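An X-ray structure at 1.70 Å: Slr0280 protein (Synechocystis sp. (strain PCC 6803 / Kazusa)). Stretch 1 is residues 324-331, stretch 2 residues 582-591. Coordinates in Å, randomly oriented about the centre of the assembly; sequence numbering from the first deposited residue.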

ATOM      1  N   PRO A 324       3.644   7.972   3.011  1.00  5.51           N
ATOM      2  CA  PRO A 324       3.231   6.650   3.502  1.00  5.96           C
ATOM      3  C   PRO A 324       2.128   6.066   2.630  1.00  5.62           C
ATOM      4  O   PRO A 324       1.248   6.808   2.174  1.00  3.97           O
ATOM      5  CB  PRO A 324       2.682   6.955   4.904  1.00  5.39           C
ATOM      6  CG  PRO A 324       3.411   8.216   5.315  1.00  9.62           C
ATOM      7  CD  PRO A 324       3.506   9.018   4.041  1.00  6.94           C
ATOM      8  N   LEU A 325       2.196   4.761   2.369  1.00  5.26           N
ATOM      9  CA  LEU A 325       1.201   4.075   1.554  1.00  3.50           C
ATOM     10  C   LEU A 325      -0.197   4.321   2.117  1.00  4.66           C
ATOM     11  O   LEU A 325      -1.148   4.552   1.363  1.00  4.23           O
ATOM     12  CB  LEU A 325       1.504   2.566   1.503  1.00  2.51           C
ATOM     13  CG  LEU A 325       0.642   1.568   0.710  1.00  3.89           C
ATOM     14  CD1 LEU A 325      -0.627   1.173   1.444  1.00  4.24           C
ATOM     15  CD2 LEU A 325       0.296   2.062  -0.709  1.00  3.78           C
ATOM     16  N   VAL A 326      -0.325   4.274   3.437  1.00  3.90           N
ATOM     17  CA  VAL A 326      -1.634   4.434   4.053  1.00  5.44           C
ATOM     18  C   VAL A 326      -2.183   5.850   3.830  1.00  7.08           C
ATOM     19  O   VAL A 326      -3.397   6.038   3.721  1.00  6.78           O
ATOM     20  CB  VAL A 326      -1.629   4.039   5.555  1.00  5.56           C
ATOM     21  CG1 VAL A 326      -1.079   5.187   6.403  1.00  7.33           C
ATOM     22  CG2 VAL A 326      -3.042   3.648   6.002  1.00  8.69           C
ATOM     23  N   THR A 327      -1.287   6.834   3.730  1.00  4.72           N
ATOM     24  CA  THR A 327      -1.666   8.218   3.415  1.00  5.58           C
ATOM     25  C   THR A 327      -2.096   8.344   1.956  1.00  5.75           C
ATOM     26  O   THR A 327      -3.092   9.025   1.647  1.00  6.69           O
ATOM     27  CB  THR A 327      -0.518   9.204   3.724  1.00  7.96           C
ATOM     28  OG1 THR A 327      -0.206   9.124   5.124  1.00  7.76           O
ATOM     29  CG2 THR A 327      -0.936  10.627   3.388  1.00  8.77           C
ATOM     30  N   ILE A 328      -1.360   7.687   1.057  1.00  4.87           N
ATOM     31  CA  ILE A 328      -1.776   7.633  -0.342  1.00  5.87           C
ATOM     32  C   ILE A 328      -3.183   7.038  -0.426  1.00  5.66           C
ATOM     33  O   ILE A 328      -4.058   7.607  -1.076  1.00  4.30           O
ATOM     34  CB  ILE A 328      -0.794   6.798  -1.208  1.00  4.00           C
ATOM     35  CG1 ILE A 328       0.599   7.458  -1.228  1.00  5.78           C
ATOM     36  CG2 ILE A 328      -1.346   6.615  -2.622  1.00  4.65           C
ATOM     37  CD1 ILE A 328       1.684   6.627  -1.956  1.00  5.03           C
ATOM     38  N   ALA A 329      -3.403   5.907   0.256  1.00  5.86           N
ATOM     39  CA  ALA A 329      -4.696   5.216   0.229  1.00  5.36           C
ATOM     40  C   ALA A 329      -5.835   6.113   0.739  1.00  5.74           C
ATOM     41  O   ALA A 329      -6.904   6.215   0.111  1.00  6.98           O
ATOM     42  CB  ALA A 329      -4.628   3.912   1.059  1.00  5.20           C
ATOM     43  N   ARG A 330      -5.618   6.754   1.882  1.00  4.99           N
ATOM     44  CA  ARG A 330      -6.633   7.626   2.455  1.00  6.54           C
ATOM     45  C   ARG A 330      -6.892   8.846   1.575  1.00  6.91           C
ATOM     46  O   ARG A 330      -8.045   9.144   1.242  1.00  6.42           O
ATOM     47  CB  ARG A 330      -6.235   8.079   3.874  1.00  6.45           C
ATOM     48  CG  ARG A 330      -6.274   6.974   4.917  1.00  6.72           C
ATOM     49  CD  ARG A 330      -5.457   7.357   6.135  1.00  8.39           C
ATOM     50  NE  ARG A 330      -5.451   6.293   7.134  1.00  8.46           N
ATOM     51  CZ  ARG A 330      -4.658   6.268   8.198  1.00  8.34           C
ATOM     52  NH1 ARG A 330      -3.769   7.233   8.400  1.00  6.87           N
ATOM     53  NH2 ARG A 330      -4.736   5.252   9.047  1.00  8.85           N
ATOM     54  N   ASP A 331      -5.831   9.567   1.212  1.00  7.68           N
ATOM     55  CA  ASP A 331      -6.002  10.834   0.506  1.00  7.50           C
ATOM     56  C   ASP A 331      -6.570  10.674  -0.908  1.00  7.48           C
ATOM     57  O   ASP A 331      -7.295  11.541  -1.393  1.00  9.16           O
ATOM     58  CB  ASP A 331      -4.693  11.652   0.506  1.00  7.72           C
ATOM     59  CG  ASP A 331      -4.267  12.116   1.919  1.00 13.11           C
ATOM     60  OD1 ASP A 331      -4.947  11.788   2.924  1.00 14.55           O
ATOM     61  OD2 ASP A 331      -3.227  12.807   2.017  1.00 15.19           O
ATOM     62  N   THR A 582       7.143  -2.267   2.003  1.00  2.91           N
ATOM     63  CA  THR A 582       5.984  -3.171   1.968  1.00  3.43           C
ATOM     64  C   THR A 582       4.872  -2.658   2.878  1.00  2.39           C
ATOM     65  O   THR A 582       5.089  -2.432   4.059  1.00  2.91           O
ATOM     66  CB  THR A 582       6.358  -4.620   2.345  1.00  3.07           C
ATOM     67  OG1 THR A 582       7.178  -5.178   1.304  1.00  4.53           O
ATOM     68  CG2 THR A 582       5.090  -5.482   2.483  1.00  2.88           C
ATOM     69  N   SER A 583       3.677  -2.485   2.315  1.00  2.60           N
ATOM     70  CA  SER A 583       2.519  -2.020   3.073  1.00  2.60           C
ATOM     71  C   SER A 583       1.248  -2.236   2.250  1.00  4.31           C
ATOM     72  O   SER A 583       1.219  -1.985   1.042  1.00  1.93           O
ATOM     73  CB  SER A 583       2.705  -0.550   3.478  1.00  3.32           C
ATOM     74  OG  SER A 583       3.401   0.162   2.452  1.00  3.99           O
ATOM     75  N   LEU A 584       0.213  -2.725   2.913  1.00  3.68           N
ATOM     76  CA  LEU A 584      -1.030  -3.109   2.249  1.00  4.50           C
ATOM     77  C   LEU A 584      -2.172  -2.505   3.048  1.00  5.93           C
ATOM     78  O   LEU A 584      -2.332  -2.824   4.232  1.00  5.18           O
ATOM     79  CB  LEU A 584      -1.140  -4.642   2.224  1.00  3.74           C
ATOM     80  CG  LEU A 584      -2.431  -5.317   1.756  1.00  5.16           C
ATOM     81  CD1 LEU A 584      -2.804  -4.797   0.383  1.00  6.84           C
ATOM     82  CD2 LEU A 584      -2.233  -6.830   1.728  1.00  8.70           C
ATOM     83  N   ALA A 585      -2.953  -1.620   2.416  1.00  4.48           N
ATOM     84  CA  ALA A 585      -4.012  -0.891   3.124  1.00  4.22           C
ATOM     85  C   ALA A 585      -5.388  -1.328   2.647  1.00  4.27           C
ATOM     86  O   ALA A 585      -5.606  -1.518   1.450  1.00  5.32           O
ATOM     87  CB  ALA A 585      -3.856   0.639   2.959  1.00  3.83           C
ATOM     88  N   LEU A 586      -6.321  -1.476   3.587  1.00  2.54           N
ATOM     89  CA  LEU A 586      -7.692  -1.832   3.256  1.00  3.99           C
ATOM     90  C   LEU A 586      -8.611  -0.919   4.048  1.00  5.00           C
ATOM     91  O   LEU A 586      -8.495  -0.827   5.275  1.00  6.51           O
ATOM     92  CB  LEU A 586      -7.967  -3.309   3.592  1.00  4.05           C
ATOM     93  CG  LEU A 586      -9.403  -3.796   3.329  1.00  5.05           C
ATOM     94  CD1 LEU A 586      -9.693  -3.822   1.831  1.00  5.00           C
ATOM     95  CD2 LEU A 586      -9.658  -5.173   3.969  1.00  6.87           C
ATOM     96  N   GLY A 587      -9.516  -0.236   3.351  1.00  6.45           N
ATOM     97  CA  GLY A 587     -10.347   0.770   3.995  1.00  8.13           C
ATOM     98  C   GLY A 587      -9.513   1.837   4.689  1.00  9.22           C
ATOM     99  O   GLY A 587      -9.884   2.331   5.756  1.00  8.52           O
ATOM    100  N   GLY A 588      -8.369   2.174   4.102  1.00  5.92           N
ATOM    101  CA  GLY A 588      -7.513   3.213   4.656  1.00  7.29           C
ATOM    102  C   GLY A 588      -6.768   2.868   5.942  1.00  8.49           C
ATOM    103  O   GLY A 588      -6.404   3.775   6.702  1.00  9.30           O
ATOM    104  N   GLN A 589      -6.539   1.577   6.187  1.00  5.89           N
ATOM    105  CA  GLN A 589      -5.745   1.126   7.332  1.00  6.67           C
ATOM    106  C   GLN A 589      -4.762   0.078   6.866  1.00  6.24           C
ATOM    107  O   GLN A 589      -5.095  -0.738   6.019  1.00  4.75           O
ATOM    108  CB  GLN A 589      -6.620   0.519   8.436  1.00  6.88           C
ATOM    109  CG  GLN A 589      -7.764   1.417   8.910  1.00  8.11           C
ATOM    110  CD  GLN A 589      -7.292   2.658   9.648  1.00  8.74           C
ATOM    111  OE1 GLN A 589      -6.124   2.770  10.039  1.00  9.13           O
ATOM    112  NE2 GLN A 589      -8.208   3.599   9.853  1.00  8.53           N
ATOM    113  N   LEU A 590      -3.556   0.075   7.431  1.00  6.45           N
ATOM    114  CA  LEU A 590      -2.588  -0.979   7.105  1.00  5.79           C
ATOM    115  C   LEU A 590      -2.982  -2.308   7.720  1.00  6.86           C
ATOM    116  O   LEU A 590      -3.342  -2.374   8.904  1.00  9.81           O
ATOM    117  CB  LEU A 590      -1.181  -0.616   7.595  1.00  6.94           C
ATOM    118  CG  LEU A 590      -0.413   0.506   6.910  1.00  7.62           C
ATOM    119  CD1 LEU A 590       1.052   0.520   7.420  1.00 10.07           C
ATOM    120  CD2 LEU A 590      -0.478   0.371   5.395  1.00  6.98           C
ATOM    121  N   LEU A 591      -2.892  -3.372   6.931  1.00  6.63           N
ATOM    122  CA  LEU A 591      -3.268  -4.709   7.391  1.00  6.58           C
ATOM    123  C   LEU A 591      -2.079  -5.503   7.900  1.00  9.90           C
ATOM    124  O   LEU A 591      -2.224  -6.359   8.772  1.00 12.71           O
ATOM    125  CB  LEU A 591      -3.902  -5.506   6.244  1.00  7.42           C
ATOM    126  CG  LEU A 591      -5.239  -5.041   5.662  1.00  6.28           C
ATOM    127  CD1 LEU A 591      -5.739  -6.066   4.653  1.00  7.48           C
ATOM    128  CD2 LEU A 591      -6.242  -4.853   6.788  1.00  8.43           C
TER
HETATM  129  O   HOH W   1       4.112   2.747   3.319  1.00  4.42           O

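Residues 325-331 form the first turns of a helix, with Pro324 at the N-cap position. This helix packs on a hairpin-like segment whose strand, 584-586, runs in broadly the same direction, at 32° to the helix axis. The axes approach to 8.3 Å. Together the two stretches bury 370 Å². Leu325, Val326 and Gly588 cover the most surface, and Arg330 adds polar bonds at one end.

Leu325 is the largest contributor, with 69 Å² covered. Its CA-to-CB bond points toward the hairpin. With chi1 t and chi2 m, its CD1 lies 3.6 Å from Ala585 CB and 4.0 Å from Leu590 CD2. The side chain is long enough for one methyl, CD1, to reach both Ala585 and Leu590. Its CB also lies 3.2 Å from Ser583 OG, a close contact but not a hydrogen bond. The hydroxyl is hydrogen-bonded to a water and to a residue just outside the stretches. Water 1 donates to Ser583 OG at 2.8 Å and accepts from Leu325 N at 2.9 Å. It thus serves a backbone NH of the first helical turn, which has no helical carbonyl to pair with.

Val326 follows, with 52 Å² covered, and also points toward the hairpin. Its CB is 3.8 Å from Leu590 CD2, and its CG2 is 3.9 Å from Gln589 CA and 3.4 Å from Gly588 O. The side chain is short enough to lie close against the hairpin, with CG2 and CB making the contacts. One turn on, Ala329 meets Ala585, with the two CB atoms 3.9 Å apart. Two methyl groups are enough to make this contact.

Gly588 is covered to the same extent as Val326. Gly588 CA is 5.0 Å from Arg330 CA, the shortest CA-CA distance in the register. A CB here would sit 3.3 Å from Arg330 CG, which is tight, and the positive phi of 72° also favours glycine. The turn is closed by Leu586 N to Gln589 O and Gln589 N to Leu586 O, at 2.8 and 3.2 Å.

Arg330 starts sideways, but its extended side chain brings the guanidinium to the turn. Arg330 NE donates to Gly588 O at 2.7 Å, and Arg330 NH2 makes a weak bond to the same Gly588 O at 3.2 Å. Arg330 NH2 also donates to Gln589 OE1 at 3.0 Å. Both acceptors lie at the guanidinium edge, near its plane. Gln589 points away at CB, yet its end comes nearer, and its NE2 is hydrogen-bonded elsewhere in the structure.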